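Local structure of pumilio homolog 23 (Arabidopsis thaliana, 5WZH) at residues 499-504 / 536-541. The protein binds RNA through its pumilio repeats and probably regulates the translation and stability of mRNAs by recognising specific sequences in their 3'-UTRs. Residues are numbered along the deposited sequence; the frame is centred on the assembly and turned at random.
Sequences LSLHTS and SKTKQG. With nucleotides of chain B.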
ATOM      1  N   LEU A 499     -10.342  16.452 -22.401  1.00 44.45           N
ATOM      2  CA  LEU A 499     -10.153  15.229 -21.635  1.00 44.39           C
ATOM      3  C   LEU A 499      -8.962  14.429 -22.140  1.00 51.86           C
ATOM      4  O   LEU A 499      -8.179  13.900 -21.342  1.00 56.39           O
ATOM      5  CB  LEU A 499     -11.414  14.381 -21.695  1.00 49.08           C
ATOM      6  CG  LEU A 499     -12.509  14.838 -20.756  1.00 51.00           C
ATOM      7  CD1 LEU A 499     -13.803  14.083 -21.038  1.00 48.79           C
ATOM      8  CD2 LEU A 499     -12.026  14.617 -19.339  1.00 46.03           C
ATOM      9  N   SER A 500      -8.810  14.316 -23.463  1.00 48.35           N
ATOM     10  CA  SER A 500      -7.721  13.507 -24.001  1.00 51.87           C
ATOM     11  C   SER A 500      -6.367  14.089 -23.629  1.00 52.47           C
ATOM     12  O   SER A 500      -5.371  13.358 -23.568  1.00 52.14           O
ATOM     13  CB  SER A 500      -7.832  13.391 -25.524  1.00 44.70           C
ATOM     14  OG  SER A 500      -7.475  14.613 -26.133  1.00 48.18           O
ATOM     15  N   LEU A 501      -6.309  15.404 -23.395  1.00 51.28           N
ATOM     16  CA  LEU A 501      -5.052  16.036 -23.012  1.00 56.55           C
ATOM     17  C   LEU A 501      -4.666  15.707 -21.567  1.00 59.51           C
ATOM     18  O   LEU A 501      -3.480  15.499 -21.280  1.00 50.61           O
ATOM     19  CB  LEU A 501      -5.161  17.540 -23.245  1.00 53.23           C
ATOM     20  CG  LEU A 501      -5.497  17.782 -24.721  1.00 58.41           C
ATOM     21  CD1 LEU A 501      -5.713  19.259 -25.032  1.00 55.72           C
ATOM     22  CD2 LEU A 501      -4.414  17.189 -25.608  1.00 51.19           C
ATOM     23  N   HIS A 502      -5.645  15.657 -20.647  1.00 63.69           N
ATOM     24  CA  HIS A 502      -5.412  15.115 -19.305  1.00 63.45           C
ATOM     25  C   HIS A 502      -4.835  13.708 -19.399  1.00 57.77           C
ATOM     26  O   HIS A 502      -5.265  12.894 -20.221  1.00 63.20           O
ATOM     27  CB  HIS A 502      -6.715  15.040 -18.482  1.00 64.96           C
ATOM     28  CG  HIS A 502      -7.139  16.332 -17.847  1.00 69.05           C
ATOM     29  ND1 HIS A 502      -7.871  17.291 -18.519  1.00 58.63           N
ATOM     30  CD2 HIS A 502      -6.977  16.800 -16.582  1.00 67.02           C
ATOM     31  CE1 HIS A 502      -8.118  18.306 -17.707  1.00 63.00           C
ATOM     32  NE2 HIS A 502      -7.587  18.033 -16.526  1.00 71.14           N
ATOM     33  N   THR A 503      -3.865  13.412 -18.535  1.00 55.10           N
ATOM     34  CA  THR A 503      -3.304  12.065 -18.503  1.00 60.62           C
ATOM     35  C   THR A 503      -4.294  11.068 -17.905  1.00 57.93           C
ATOM     36  O   THR A 503      -4.335   9.898 -18.316  1.00 53.00           O
ATOM     37  CB  THR A 503      -1.997  12.069 -17.707  1.00 67.77           C
ATOM     38  OG1 THR A 503      -1.520  13.419 -17.579  1.00 66.86           O
ATOM     39  CG2 THR A 503      -0.946  11.226 -18.407  1.00 58.36           C
ATOM     40  N   SER A 504      -5.103  11.516 -16.948  1.00 47.38           N
ATOM     41  CA  SER A 504      -6.127  10.667 -16.359  1.00 46.87           C
ATOM     42  C   SER A 504      -7.378  10.650 -17.230  1.00 49.09           C
ATOM     43  O   SER A 504      -7.933   9.583 -17.510  1.00 46.56           O
ATOM     44  CB  SER A 504      -6.438  11.153 -14.933  1.00 48.62           C
ATOM     45  OG  SER A 504      -7.719  10.746 -14.487  1.00 47.77           O
ATOM     46  N   SER A 536      -0.702  14.465 -29.627  1.00 70.75           N
ATOM     47  CA  SER A 536       0.433  13.615 -29.972  1.00 65.82           C
ATOM     48  C   SER A 536       1.683  13.977 -29.193  1.00 66.99           C
ATOM     49  O   SER A 536       2.570  13.129 -29.042  1.00 59.15           O
ATOM     50  CB  SER A 536       0.723  13.703 -31.466  1.00 57.34           C
ATOM     51  OG  SER A 536       0.828  15.059 -31.853  1.00 61.74           O
ATOM     52  N   LYS A 537       1.769  15.214 -28.699  1.00 65.55           N
ATOM     53  CA  LYS A 537       2.877  15.596 -27.832  1.00 63.17           C
ATOM     54  C   LYS A 537       2.807  14.863 -26.492  1.00 71.21           C
ATOM     55  O   LYS A 537       3.800  14.272 -26.048  1.00 75.98           O
ATOM     56  CB  LYS A 537       2.880  17.112 -27.628  1.00 55.52           C
ATOM     57  N   THR A 538       1.635  14.866 -25.848  1.00 63.70           N
ATOM     58  CA  THR A 538       1.474  14.336 -24.498  1.00 54.62           C
ATOM     59  C   THR A 538       1.845  12.849 -24.425  1.00 58.01           C
ATOM     60  O   THR A 538       1.974  12.160 -25.437  1.00 61.48           O
ATOM     61  CB  THR A 538       0.040  14.527 -24.017  1.00 52.22           C
ATOM     62  OG1 THR A 538      -0.800  13.533 -24.619  1.00 62.68           O
ATOM     63  CG2 THR A 538      -0.462  15.901 -24.403  1.00 53.55           C
ATOM     64  N   LYS A 539       2.004  12.359 -23.188  1.00 62.94           N
ATOM     65  CA  LYS A 539       2.517  11.006 -22.974  1.00 58.53           C
ATOM     66  C   LYS A 539       1.541   9.948 -23.481  1.00 61.03           C
ATOM     67  O   LYS A 539       1.950   8.939 -24.067  1.00 65.63           O
ATOM     68  CB  LYS A 539       2.823  10.789 -21.487  1.00 56.44           C
ATOM     69  N   GLN A 540       0.249  10.163 -23.270  1.00 64.65           N
ATOM     70  CA  GLN A 540      -0.780   9.204 -23.650  1.00 59.79           C
ATOM     71  C   GLN A 540      -1.208   9.328 -25.108  1.00 59.11           C
ATOM     72  O   GLN A 540      -1.562   8.313 -25.723  1.00 59.56           O
ATOM     73  CB  GLN A 540      -2.010   9.384 -22.755  1.00 67.32           C
ATOM     74  CG  GLN A 540      -2.802  10.691 -23.010  1.00 59.15           C
ATOM     75  CD  GLN A 540      -2.195  11.921 -22.339  1.00 61.71           C
ATOM     76  OE1 GLN A 540      -1.122  11.845 -21.727  1.00 59.35           O
ATOM     77  NE2 GLN A 540      -2.886  13.063 -22.447  1.00 47.93           N
ATOM     78  N   GLY A 541      -1.187  10.549 -25.658  1.00 59.03           N
ATOM     79  CA  GLY A 541      -1.624  10.850 -27.008  1.00 55.73           C
ATOM     80  C   GLY A 541      -1.327   9.804 -28.068  1.00 61.31           C
ATOM     81  O   GLY A 541      -2.230   9.352 -28.775  1.00 59.86           O
TER
ATOM     82  P     G B   2       1.100   5.998 -15.153  1.00 83.20           P
ATOM     83  OP1   G B   2       2.131   6.175 -14.106  1.00 82.32           O
ATOM     84  OP2   G B   2       0.652   4.643 -15.580  1.00 84.17           O
ATOM     85  O5'   G B   2      -0.171   6.771 -14.598  1.00 82.20           O
ATOM     86  C5'   G B   2      -0.197   8.186 -14.579  1.00 70.97           C
ATOM     87  C4'   G B   2      -1.470   8.699 -13.964  1.00 64.87           C
ATOM     88  O4'   G B   2      -2.604   8.367 -14.799  1.00 53.81           O
ATOM     89  C3'   G B   2      -1.830   8.131 -12.604  1.00 60.38           C
ATOM     90  O3'   G B   2      -1.099   8.777 -11.576  1.00 76.66           O
ATOM     91  C2'   G B   2      -3.327   8.381 -12.530  1.00 50.28           C
ATOM     92  O2'   G B   2      -3.559   9.742 -12.171  1.00 50.62           O
ATOM     93  C1'   G B   2      -3.744   8.182 -13.999  1.00 53.52           C
ATOM     94  N9    G B   2      -4.333   6.858 -14.317  1.00 48.97           N
ATOM     95  C8    G B   2      -3.727   5.629 -14.409  1.00 48.99           C
ATOM     96  N7    G B   2      -4.534   4.659 -14.767  1.00 36.19           N
ATOM     97  C5    G B   2      -5.756   5.276 -14.942  1.00 45.22           C
ATOM     98  C6    G B   2      -7.023   4.746 -15.314  1.00 43.58           C
ATOM     99  O6    G B   2      -7.321   3.574 -15.578  1.00 37.81           O
ATOM    100  N1    G B   2      -8.001   5.739 -15.365  1.00 40.70           N
ATOM    101  C2    G B   2      -7.787   7.071 -15.096  1.00 44.18           C
ATOM    102  N2    G B   2      -8.842   7.901 -15.194  1.00 44.52           N
ATOM    103  N3    G B   2      -6.616   7.570 -14.746  1.00 44.21           N
ATOM    104  C4    G B   2      -5.648   6.632 -14.685  1.00 47.77           C
ATOM    105  O5'   G B   1       3.170   4.422 -19.129  1.00 84.27           O
ATOM    106  C5'   G B   1       3.531   5.755 -18.797  1.00 82.90           C
ATOM    107  C4'   G B   1       2.331   6.673 -18.788  1.00 93.03           C
ATOM    108  O4'   G B   1       1.655   6.607 -20.075  1.00 95.79           O
ATOM    109  C3'   G B   1       1.237   6.350 -17.773  1.00 88.85           C
ATOM    110  O3'   G B   1       1.522   6.839 -16.465  1.00 88.42           O
ATOM    111  C2'   G B   1       0.003   6.983 -18.403  1.00 93.73           C
ATOM    112  O2'   G B   1      -0.026   8.382 -18.160  1.00 91.74           O
ATOM    113  C1'   G B   1       0.258   6.740 -19.898  1.00 92.66           C
ATOM    114  N9    G B   1      -0.409   5.504 -20.359  1.00 87.72           N
ATOM    115  C8    G B   1       0.085   4.216 -20.300  1.00 92.50           C
ATOM    116  N7    G B   1      -0.747   3.313 -20.754  1.00 93.87           N
ATOM    117  C5    G B   1      -1.871   4.045 -21.128  1.00 88.02           C
ATOM    118  C6    G B   1      -3.107   3.606 -21.689  1.00 82.71           C
ATOM    119  O6    G B   1      -3.471   2.453 -21.981  1.00 77.67           O
ATOM    120  N1    G B   1      -3.969   4.682 -21.904  1.00 73.31           N
ATOM    121  C2    G B   1      -3.693   6.003 -21.625  1.00 71.90           C
ATOM    122  N2    G B   1      -4.680   6.877 -21.912  1.00 56.18           N
ATOM    123  N3    G B   1      -2.540   6.422 -21.107  1.00 71.31           N
ATOM    124  C4    G B   1      -1.682   5.398 -20.884  1.00 79.35           C
TER
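The carboxamide of Q540 meets the C-terminal end of helix 496-501, where its NE2 donates to two successive backbone carbonyls. The bond from Q540 NE2 to S500 O is 2.7 Å long and nearly straight (167° at the hydrogen); it uses a lone pair in the carbonyl plane, and the oxygen lies close to the amide plane of Q540. The second, to L501 O, is a weak bond bent to 131°, although NE2 stands 2.8 Å from that oxygen. Together they probably hold the rotation of the amide, with its other end, OE1, 3.4 Å from T503 CG2, the two side chains crossing at roughly a right angle. Q540 CG sits between the backbone N and carbonyl carbon (chi1 70°), and a bend at chi2 turns the amide toward the helix end. A looser apolar touch, L501 CD2 to T538 CG2 at 4.3 Å, extends the interface away from the amide.

Each segment runs from a helix end into the turn that leads to the next helix of the PUF right-handed superhelix, the first within Pumilio repeat 8, and the bound RNA lies against both. Q540 CB packs 3.4 Å from N3 of G1 of chain B, while the methyl of T503 approaches the ribose O2' of the same nucleotide. One residue on, S504 OG, turned anti to the backbone N, accepts a hydrogen bond of 3.1 Å from N2 of G2 of chain B, a contact with the base itself.

Behind this layer, G541 N donates to T538 OG1 over 3.2 Å, a capping bond at the turn into helix 541-548; the same hydroxyl also bonds L535 O, tying that turn to the end of the preceding helix. In 499-504, T503 O is hydrogen-bonded to the S506 hydroxyl, and across the contact the side chain of Q540 touches S506 as well, in helix 505-514.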